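Local coordinates for uncharacterized protein Atu2773 (Agrobacterium tumefaciens, PDB 2QV5) that is of unknown function but probably belongs to the divergent polysaccharide deacetylases and may act on a carbohydrate, at residues Ser228-Glu233 and Ile239-Val244; Val32-Gly37 and Arg198-Leu203; Phe182-Leu187 and Glu204-Arg209. All coordinates share one frame; numbering follows the deposited sequence. Where two conformers were deposited one is given.

Interaction 1 of 3, residues Ser228-Glu233 and Ile239-Val244; sequences SKWSRE and IEIVGV
Ser-231 OG, in the conformer given, is hydrogen-bonded to Ile-227 O one turn earlier in helix 221-233, an arrangement in which this small polar side chain can be buried against the aliphatic Ile-241. What it offers across the contact is carbon: its CB lies 4.2 Å from Ile-241 CG1. The small serine lets the helix backbone come close, and the same CG1 rests 4.0 Å from the backbone oxygen Ser-231 O. Trp-230 extends along the flank of the helix with CG anti to the backbone N (chi1 -170°), and this brings a corner of the six-membered ring to the isoleucine: CZ3 is 3.6 Å from Ile-241 CD1, the methyl meeting the indole obliquely. Ile-241 suits its place because a single branch serves both partners, CG1 lying by the serine while CD1, turned by chi2 of -69°, meets the tryptophan.

The fold is that of a barrel of parallel strands wrapped by helices, as in the NodB-like polysaccharide deacetylases. Strand 212-218, helix 221-233 and strand 239-241 form a beta-alpha-beta crossover in which strand 30-39 lies between the two parallel strands. Glu-240 and Val-242 make backbone hydrogen bonds to that central strand, while Ile-241, between them in sequence, turns its side chain to the helix.

The indole also packs on Ile-34, Leu-200 and Glu-204, so the large flat ring joins two helices and the sheet. On the exposed flank of helix 221-233, Lys-229 NZ forms a salt bridge with Glu-233 OE1 at 3.1 Å, two long charged chains one turn apart. Ile-239, which points to the helix as Ile-241 does, carries the apolar surface on to Val-32 and Glu-204.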
# COMPACT_ATOMS: atom_id res chain seq x y z
N SER A 228 -1.97 -16.18 -2.94
CA SER A 228 -3.01 -16.92 -2.20
C SER A 228 -2.48 -18.22 -1.60
O SER A 228 -2.66 -18.47 -0.41
CB SER A 228 -4.22 -17.23 -3.09
OG SER A 228 -4.83 -16.03 -3.54
N LYS A 229 -1.84 -19.02 -2.44
CA LYS A 229 -1.30 -20.32 -2.03
C LYS A 229 -0.21 -20.20 -0.94
O LYS A 229 -0.27 -20.89 0.08
CB LYS A 229 -0.77 -21.05 -3.26
CG LYS A 229 -0.17 -22.43 -2.99
CD LYS A 229 0.51 -22.96 -4.25
CE LYS A 229 1.06 -24.36 -4.05
NZ LYS A 229 1.80 -24.51 -2.76
N TRP A 230 0.78 -19.33 -1.18
CA TRP A 230 1.88 -19.11 -0.25
C TRP A 230 1.41 -18.60 1.14
O TRP A 230 1.85 -19.12 2.17
CB TRP A 230 2.91 -18.15 -0.86
CG TRP A 230 4.21 -18.05 -0.09
CD1 TRP A 230 5.33 -18.80 -0.26
CD2 TRP A 230 4.49 -17.15 0.99
NE1 TRP A 230 6.30 -18.43 0.63
CE2 TRP A 230 5.81 -17.41 1.42
CE3 TRP A 230 3.76 -16.14 1.63
CZ2 TRP A 230 6.42 -16.70 2.46
CZ3 TRP A 230 4.37 -15.44 2.68
CH2 TRP A 230 5.68 -15.72 3.08
N SER A 231 0.50 -17.61 1.14
CA SER A 231 0.02 -17.03 2.40
C SER A 231 -0.80 -18.03 3.22
O SER A 231 -0.76 -17.99 4.45
CB SER A 231 -0.76 -15.73 2.16
OG SER A 231 -1.75 -15.89 1.17
N ARG A 232 -1.52 -18.92 2.53
CA ARG A 232 -2.29 -19.99 3.21
C ARG A 232 -1.39 -21.05 3.84
O ARG A 232 -1.78 -21.70 4.82
CB ARG A 232 -3.28 -20.64 2.25
CG ARG A 232 -4.52 -19.81 2.00
CD ARG A 232 -5.33 -20.36 0.84
NE ARG A 232 -6.16 -19.32 0.23
CZ ARG A 232 -7.34 -18.92 0.70
NH1 ARG A 232 -7.86 -19.48 1.78
NH2 ARG A 232 -8.00 -17.96 0.07
N GLU A 233 -0.19 -21.22 3.29
CA GLU A 233 0.76 -22.23 3.75
C GLU A 233 1.86 -21.70 4.69
O GLU A 233 2.61 -22.48 5.27
CB GLU A 233 1.38 -22.94 2.55
CG GLU A 233 0.37 -23.77 1.76
CD GLU A 233 0.97 -24.42 0.52
OE1 GLU A 233 2.18 -24.23 0.26
OE2 GLU A 233 0.23 -25.13 -0.20
N ILE A 239 5.34 -18.45 10.25
CA ILE A 239 5.15 -17.09 9.72
C ILE A 239 3.69 -16.68 9.89
O ILE A 239 2.80 -17.37 9.41
CB ILE A 239 5.54 -17.00 8.23
CG1 ILE A 239 7.05 -17.20 8.06
CG2 ILE A 239 5.13 -15.64 7.62
CD1 ILE A 239 7.42 -17.76 6.72
N GLU A 240 3.46 -15.57 10.60
CA GLU A 240 2.14 -14.96 10.65
C GLU A 240 2.03 -13.84 9.59
O GLU A 240 2.84 -12.91 9.58
CB GLU A 240 1.83 -14.42 12.05
CG GLU A 240 0.40 -13.84 12.17
CD GLU A 240 -0.07 -13.60 13.60
OE1 GLU A 240 0.72 -13.80 14.55
OE2 GLU A 240 -1.26 -13.23 13.78
N ILE A 241 1.04 -13.94 8.71
CA ILE A 241 0.74 -12.83 7.78
C ILE A 241 -0.14 -11.79 8.48
O ILE A 241 -1.22 -12.12 8.98
CB ILE A 241 0.06 -13.31 6.46
CG1 ILE A 241 0.75 -14.58 5.91
CG2 ILE A 241 -0.03 -12.16 5.44
CD1 ILE A 241 2.16 -14.38 5.38
N VAL A 242 0.35 -10.56 8.57
CA VAL A 242 -0.36 -9.50 9.29
C VAL A 242 -0.62 -8.33 8.36
O VAL A 242 0.06 -8.19 7.33
CB VAL A 242 0.44 -9.03 10.54
CG1 VAL A 242 0.72 -10.21 11.48
CG2 VAL A 242 1.76 -8.35 10.16
N GLY A 243 -1.58 -7.48 8.70
CA GLY A 243 -1.80 -6.22 7.97
C GLY A 243 -0.56 -5.33 8.03
O GLY A 243 0.22 -5.41 8.98
N VAL A 244 -0.38 -4.49 7.01
CA VAL A 244 0.74 -3.54 6.94
C VAL A 244 0.88 -2.67 8.19
O VAL A 244 2.00 -2.44 8.66
CB VAL A 244 0.67 -2.66 5.66
CG1 VAL A 244 1.51 -1.40 5.78
CG2 VAL A 244 1.15 -3.46 4.48

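Interaction 2 of 3, residues Val32-Gly37 and Arg198-Leu203; sequences VAIVVG and RKLDDL
Val-32 and Leu-203 reach toward each other tip to tip, the methyl Val-32 CG1 meeting the methyl Leu-203 CD2 at 3.7 Å. They join strand 30-39 to helix 193-210 in the alpha/beta barrel, where parallel strands form the wall and helices pack outside it. The two short segments are roughly antiparallel but well skewed, 142° between their N-to-C directions, with their axes 11.1 Å apart at closest approach, a gap that side chains of valine, isoleucine and leucine size fill.

Ile-34 comes to the same leucine differently. Being two residues on, it has its side chain on the same face of the strand as Val-32; it too points to the helix but meets Leu-203 at a slant, and Ile-34 CG1 is 3.8 Å from Leu-203 CD2. One methyl of the leucine therefore serves both strand residues. With CG anti to the backbone N (chi1 -171°), Leu-203 stretches from the helix toward the sheet. The beta-branched Val-32 and Ile-34 favour the extended backbone of the strand, whereas Leu-203, not branched at CB, sits easily in a helix while reaching the sheet with CD2.

The intervening Ala-33 points away from helix 193-210 and packs instead on Val-244 and Leu-247 of helix 244-247; a small residue fits that side of the wall. All four touching residues are buried, and no hydrogen bond crosses the contact. Trp-230 of helix 221-233 adjoins both Ile-34 and Leu-200, adding an aromatic neighbour to the aliphatic core.

On the helix's outer flank the amino end of Lys-199 makes a weak, long salt bridge, NZ lying 3.4 Å from Asp-202 OD2. Leu-200, one turn before Leu-203, adds a looser touch, its CD2 lying 4.4 Å from Ile-34 CD1.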
# COMPACT_ATOMS: atom_id res chain seq x y z
N VAL A 32 4.96 -11.30 8.29
CA VAL A 32 5.07 -10.85 6.90
C VAL A 32 3.80 -10.08 6.56
O VAL A 32 2.71 -10.54 6.90
CB VAL A 32 5.23 -12.07 5.93
CG1 VAL A 32 4.87 -11.73 4.49
CG2 VAL A 32 6.66 -12.64 5.97
N ALA A 33 3.92 -8.91 5.92
CA ALA A 33 2.76 -8.26 5.27
C ALA A 33 2.95 -8.37 3.77
O ALA A 33 4.07 -8.31 3.27
CB ALA A 33 2.62 -6.80 5.68
N ILE A 34 1.85 -8.58 3.05
CA ILE A 34 1.89 -8.61 1.58
C ILE A 34 0.78 -7.70 1.10
O ILE A 34 -0.36 -7.85 1.54
CB ILE A 34 1.68 -10.04 0.98
CG1 ILE A 34 2.86 -10.96 1.29
CG2 ILE A 34 1.47 -9.96 -0.56
CD1 ILE A 34 2.49 -12.44 1.30
N VAL A 35 1.13 -6.74 0.25
CA VAL A 35 0.16 -5.87 -0.38
C VAL A 35 -0.04 -6.27 -1.84
O VAL A 35 0.91 -6.36 -2.62
CB VAL A 35 0.59 -4.38 -0.30
CG1 VAL A 35 -0.50 -3.45 -0.82
CG2 VAL A 35 0.97 -4.02 1.11
N VAL A 36 -1.30 -6.53 -2.19
CA VAL A 36 -1.65 -6.71 -3.59
C VAL A 36 -2.40 -5.46 -4.00
O VAL A 36 -3.50 -5.18 -3.51
CB VAL A 36 -2.46 -8.00 -3.85
CG1 VAL A 36 -2.85 -8.09 -5.34
CG2 VAL A 36 -1.67 -9.24 -3.45
N GLY A 37 -1.80 -4.69 -4.90
CA GLY A 37 -2.36 -3.41 -5.29
C GLY A 37 -3.05 -3.43 -6.64
O GLY A 37 -3.14 -4.47 -7.30
N ARG A 198 10.15 -17.48 -6.26
CA ARG A 198 11.50 -17.10 -5.82
C ARG A 198 11.49 -15.85 -4.95
O ARG A 198 12.20 -15.78 -3.94
CB ARG A 198 12.42 -16.87 -7.02
CG ARG A 198 12.87 -18.12 -7.72
CD ARG A 198 13.85 -17.77 -8.84
NE ARG A 198 14.06 -18.89 -9.75
CZ ARG A 198 13.53 -18.98 -10.97
NH1 ARG A 198 12.77 -18.00 -11.45
NH2 ARG A 198 13.78 -20.05 -11.72
N LYS A 199 10.70 -14.86 -5.37
CA LYS A 199 10.59 -13.60 -4.64
C LYS A 199 9.91 -13.78 -3.29
O LYS A 199 10.25 -13.11 -2.31
CB LYS A 199 9.87 -12.54 -5.49
CG LYS A 199 10.76 -11.82 -6.51
CD LYS A 199 12.06 -11.40 -5.83
CE LYS A 199 12.76 -10.26 -6.51
NZ LYS A 199 13.79 -9.71 -5.57
N LEU A 200 8.93 -14.68 -3.24
CA LEU A 200 8.28 -15.08 -1.99
C LEU A 200 9.25 -15.81 -1.06
O LEU A 200 9.12 -15.71 0.17
CB LEU A 200 7.06 -15.93 -2.26
CG LEU A 200 5.81 -15.20 -2.76
CD1 LEU A 200 4.91 -16.20 -3.45
CD2 LEU A 200 5.07 -14.48 -1.63
N ASP A 201 10.20 -16.54 -1.63
CA ASP A 201 11.33 -17.09 -0.84
C ASP A 201 12.24 -15.98 -0.30
O ASP A 201 12.68 -16.06 0.85
CB ASP A 201 12.18 -18.08 -1.66
CG ASP A 201 11.47 -19.39 -1.92
OD1 ASP A 201 10.68 -19.86 -1.07
OD2 ASP A 201 11.72 -19.98 -2.99
N ASP A 202 12.54 -14.99 -1.14
CA ASP A 202 13.32 -13.81 -0.71
C ASP A 202 12.63 -13.13 0.47
O ASP A 202 13.25 -12.85 1.49
CB ASP A 202 13.51 -12.81 -1.87
CG ASP A 202 14.55 -13.26 -2.88
OD1 ASP A 202 15.24 -14.27 -2.63
OD2 ASP A 202 14.68 -12.61 -3.94
N LEU A 203 11.31 -12.95 0.35
CA LEU A 203 10.51 -12.33 1.41
C LEU A 203 10.59 -13.09 2.72
O LEU A 203 10.77 -12.49 3.80
CB LEU A 203 9.04 -12.22 0.97
CG LEU A 203 8.08 -11.41 1.86
CD1 LEU A 203 8.53 -9.95 1.96
CD2 LEU A 203 6.66 -11.50 1.31

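Interaction 3 of 3, residues Phe182-Leu187 and Glu204-Arg209; sequences FADVLL and ERIARR
Asp-184 and Ile-206 face each other with their CA atoms 7.8 Å apart, at a place where strand 180-186 is interrupted and the helix-like backbone of Asp-184 (psi -36°) lets two consecutive residues, Asp-184 and Val-185, both turn their side chains to the helix. Ile-206 meets them with separate branches. Its CG2 lies 3.9 Å from Asp-184 OD1, and its CD1 is 3.7 Å from Val-185 CG2, each pair meeting at a slant. With CG1 anti to the carbonyl carbon (chi1 -61°), the longer arm is carried to the valine while the short one remains by the carboxylate.

Strand 180-186, helix 193-210 and strand 212-218 make up a beta-alpha-beta unit of the barrel, and this contact packs the helix on its first strand. Ile-206 also touches Ala-213 of the second. Asp-184 suits the strand break because its other oxygen, OD2, accepts a hydrogen bond from the backbone N of Ile-214, leaving OD1 by the isoleucine methyl. Val-185, which is buried, also packs on Lys-199 and Leu-203 of the same helix.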
# COMPACT_ATOMS: atom_id res chain seq x y z
N PHE A 182 9.20 0.96 4.07
CA PHE A 182 9.58 0.60 2.70
C PHE A 182 9.22 -0.86 2.52
O PHE A 182 9.42 -1.67 3.44
CB PHE A 182 11.10 0.75 2.51
CG PHE A 182 11.57 2.16 2.28
CD1 PHE A 182 11.33 2.81 1.07
CD2 PHE A 182 12.31 2.82 3.26
CE1 PHE A 182 11.78 4.11 0.85
CE2 PHE A 182 12.77 4.14 3.04
CZ PHE A 182 12.50 4.77 1.85
N ALA A 183 8.68 -1.21 1.34
CA ALA A 183 8.54 -2.60 0.98
C ALA A 183 9.93 -3.17 0.83
O ALA A 183 10.83 -2.51 0.29
CB ALA A 183 7.77 -2.76 -0.33
N ASP A 184 10.10 -4.39 1.33
CA ASP A 184 11.36 -5.13 1.24
C ASP A 184 11.53 -5.83 -0.11
O ASP A 184 12.65 -5.94 -0.62
CB ASP A 184 11.44 -6.17 2.36
CG ASP A 184 11.45 -5.55 3.75
OD1 ASP A 184 12.55 -5.22 4.24
OD2 ASP A 184 10.36 -5.40 4.35
N VAL A 185 10.43 -6.34 -0.67
CA VAL A 185 10.50 -7.15 -1.89
C VAL A 185 9.35 -6.79 -2.84
O VAL A 185 8.21 -6.70 -2.41
CB VAL A 185 10.40 -8.69 -1.56
CG1 VAL A 185 10.61 -9.55 -2.81
CG2 VAL A 185 11.38 -9.09 -0.47
N LEU A 186 9.68 -6.55 -4.11
CA LEU A 186 8.69 -6.54 -5.18
C LEU A 186 8.52 -7.97 -5.69
O LEU A 186 9.45 -8.57 -6.24
CB LEU A 186 9.09 -5.59 -6.31
CG LEU A 186 8.30 -5.66 -7.63
CD1 LEU A 186 6.84 -5.22 -7.48
CD2 LEU A 186 9.00 -4.84 -8.72
N LEU A 187 7.33 -8.53 -5.49
CA LEU A 187 7.12 -9.96 -5.75
C LEU A 187 6.91 -10.31 -7.22
O LEU A 187 7.25 -11.42 -7.63
CB LEU A 187 5.95 -10.50 -4.92
CG LEU A 187 6.02 -10.31 -3.40
CD1 LEU A 187 4.65 -10.62 -2.80
CD2 LEU A 187 7.11 -11.18 -2.75
N GLU A 204 10.49 -14.41 2.63
CA GLU A 204 10.55 -15.25 3.81
C GLU A 204 11.94 -15.14 4.47
O GLU A 204 12.04 -14.95 5.67
CB GLU A 204 10.22 -16.70 3.46
CG GLU A 204 10.47 -17.64 4.61
CD GLU A 204 10.00 -19.06 4.35
OE1 GLU A 204 9.32 -19.30 3.33
OE2 GLU A 204 10.32 -19.93 5.18
N ARG A 205 12.99 -15.21 3.65
CA ARG A 205 14.37 -15.08 4.14
C ARG A 205 14.62 -13.76 4.89
O ARG A 205 15.17 -13.76 5.99
CB ARG A 205 15.36 -15.24 2.97
CG ARG A 205 16.82 -14.98 3.36
CD ARG A 205 17.83 -15.12 2.21
NE ARG A 205 17.39 -14.61 0.91
CZ ARG A 205 17.40 -13.33 0.53
NH1 ARG A 205 17.81 -12.37 1.35
NH2 ARG A 205 16.98 -13.01 -0.68
N ILE A 206 14.21 -12.65 4.28
CA ILE A 206 14.33 -11.31 4.88
C ILE A 206 13.48 -11.18 6.16
O ILE A 206 13.96 -10.67 7.17
CB ILE A 206 13.97 -10.19 3.86
CG1 ILE A 206 14.94 -10.25 2.67
CG2 ILE A 206 14.01 -8.79 4.51
CD1 ILE A 206 14.48 -9.47 1.46
N ALA A 207 12.24 -11.65 6.11
CA ALA A 207 11.37 -11.70 7.28
C ALA A 207 11.97 -12.50 8.43
O ALA A 207 11.92 -12.06 9.56
CB ALA A 207 10.01 -12.27 6.91
N ARG A 208 12.52 -13.68 8.14
CA ARG A 208 13.06 -14.52 9.21
C ARG A 208 14.25 -13.84 9.89
O ARG A 208 14.34 -13.84 11.12
CB ARG A 208 13.43 -15.93 8.71
CG ARG A 208 13.73 -16.90 9.84
CD ARG A 208 13.76 -18.35 9.39
NE ARG A 208 12.41 -18.87 9.15
CZ ARG A 208 11.95 -19.23 7.96
NH1 ARG A 208 12.72 -19.17 6.89
NH2 ARG A 208 10.71 -19.69 7.85
N ARG A 209 15.13 -13.24 9.10
CA ARG A 209 16.32 -12.55 9.61
C ARG A 209 15.98 -11.25 10.35
O ARG A 209 16.50 -11.00 11.44
CB ARG A 209 17.31 -12.30 8.47
CG ARG A 209 18.56 -11.50 8.88
CD ARG A 209 19.60 -11.44 7.79
NE ARG A 209 20.20 -12.74 7.54
CZ ARG A 209 21.29 -13.21 8.16
NH1 ARG A 209 21.93 -12.49 9.07
NH2 ARG A 209 21.76 -14.41 7.85

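How the interactions relate
From the N terminus, strand segment 32-37 comes first and waits across 160 residues for helix segment 198-203, so interaction 2 closes by far the longest loop. Interaction 3 opens inside that loop at 182-187 and closes after it at 204-209; the two therefore cross, sharing helix 193-210. Interaction 1 follows in series, closing a short loop of five residues between 228-233 and 239-244. Together they bring the first strand, the last strand and helices 193-210 and 221-233 together on one side of the barrel. Strand 239-241 pairs with strand 30-39, Val-242 N lying 2.9 Å from Val-32 O, while Ile-239 CD1 reaches Glu-204 CG at 3.7 Å and Val-32 CG2 packs on Ala-207 CB.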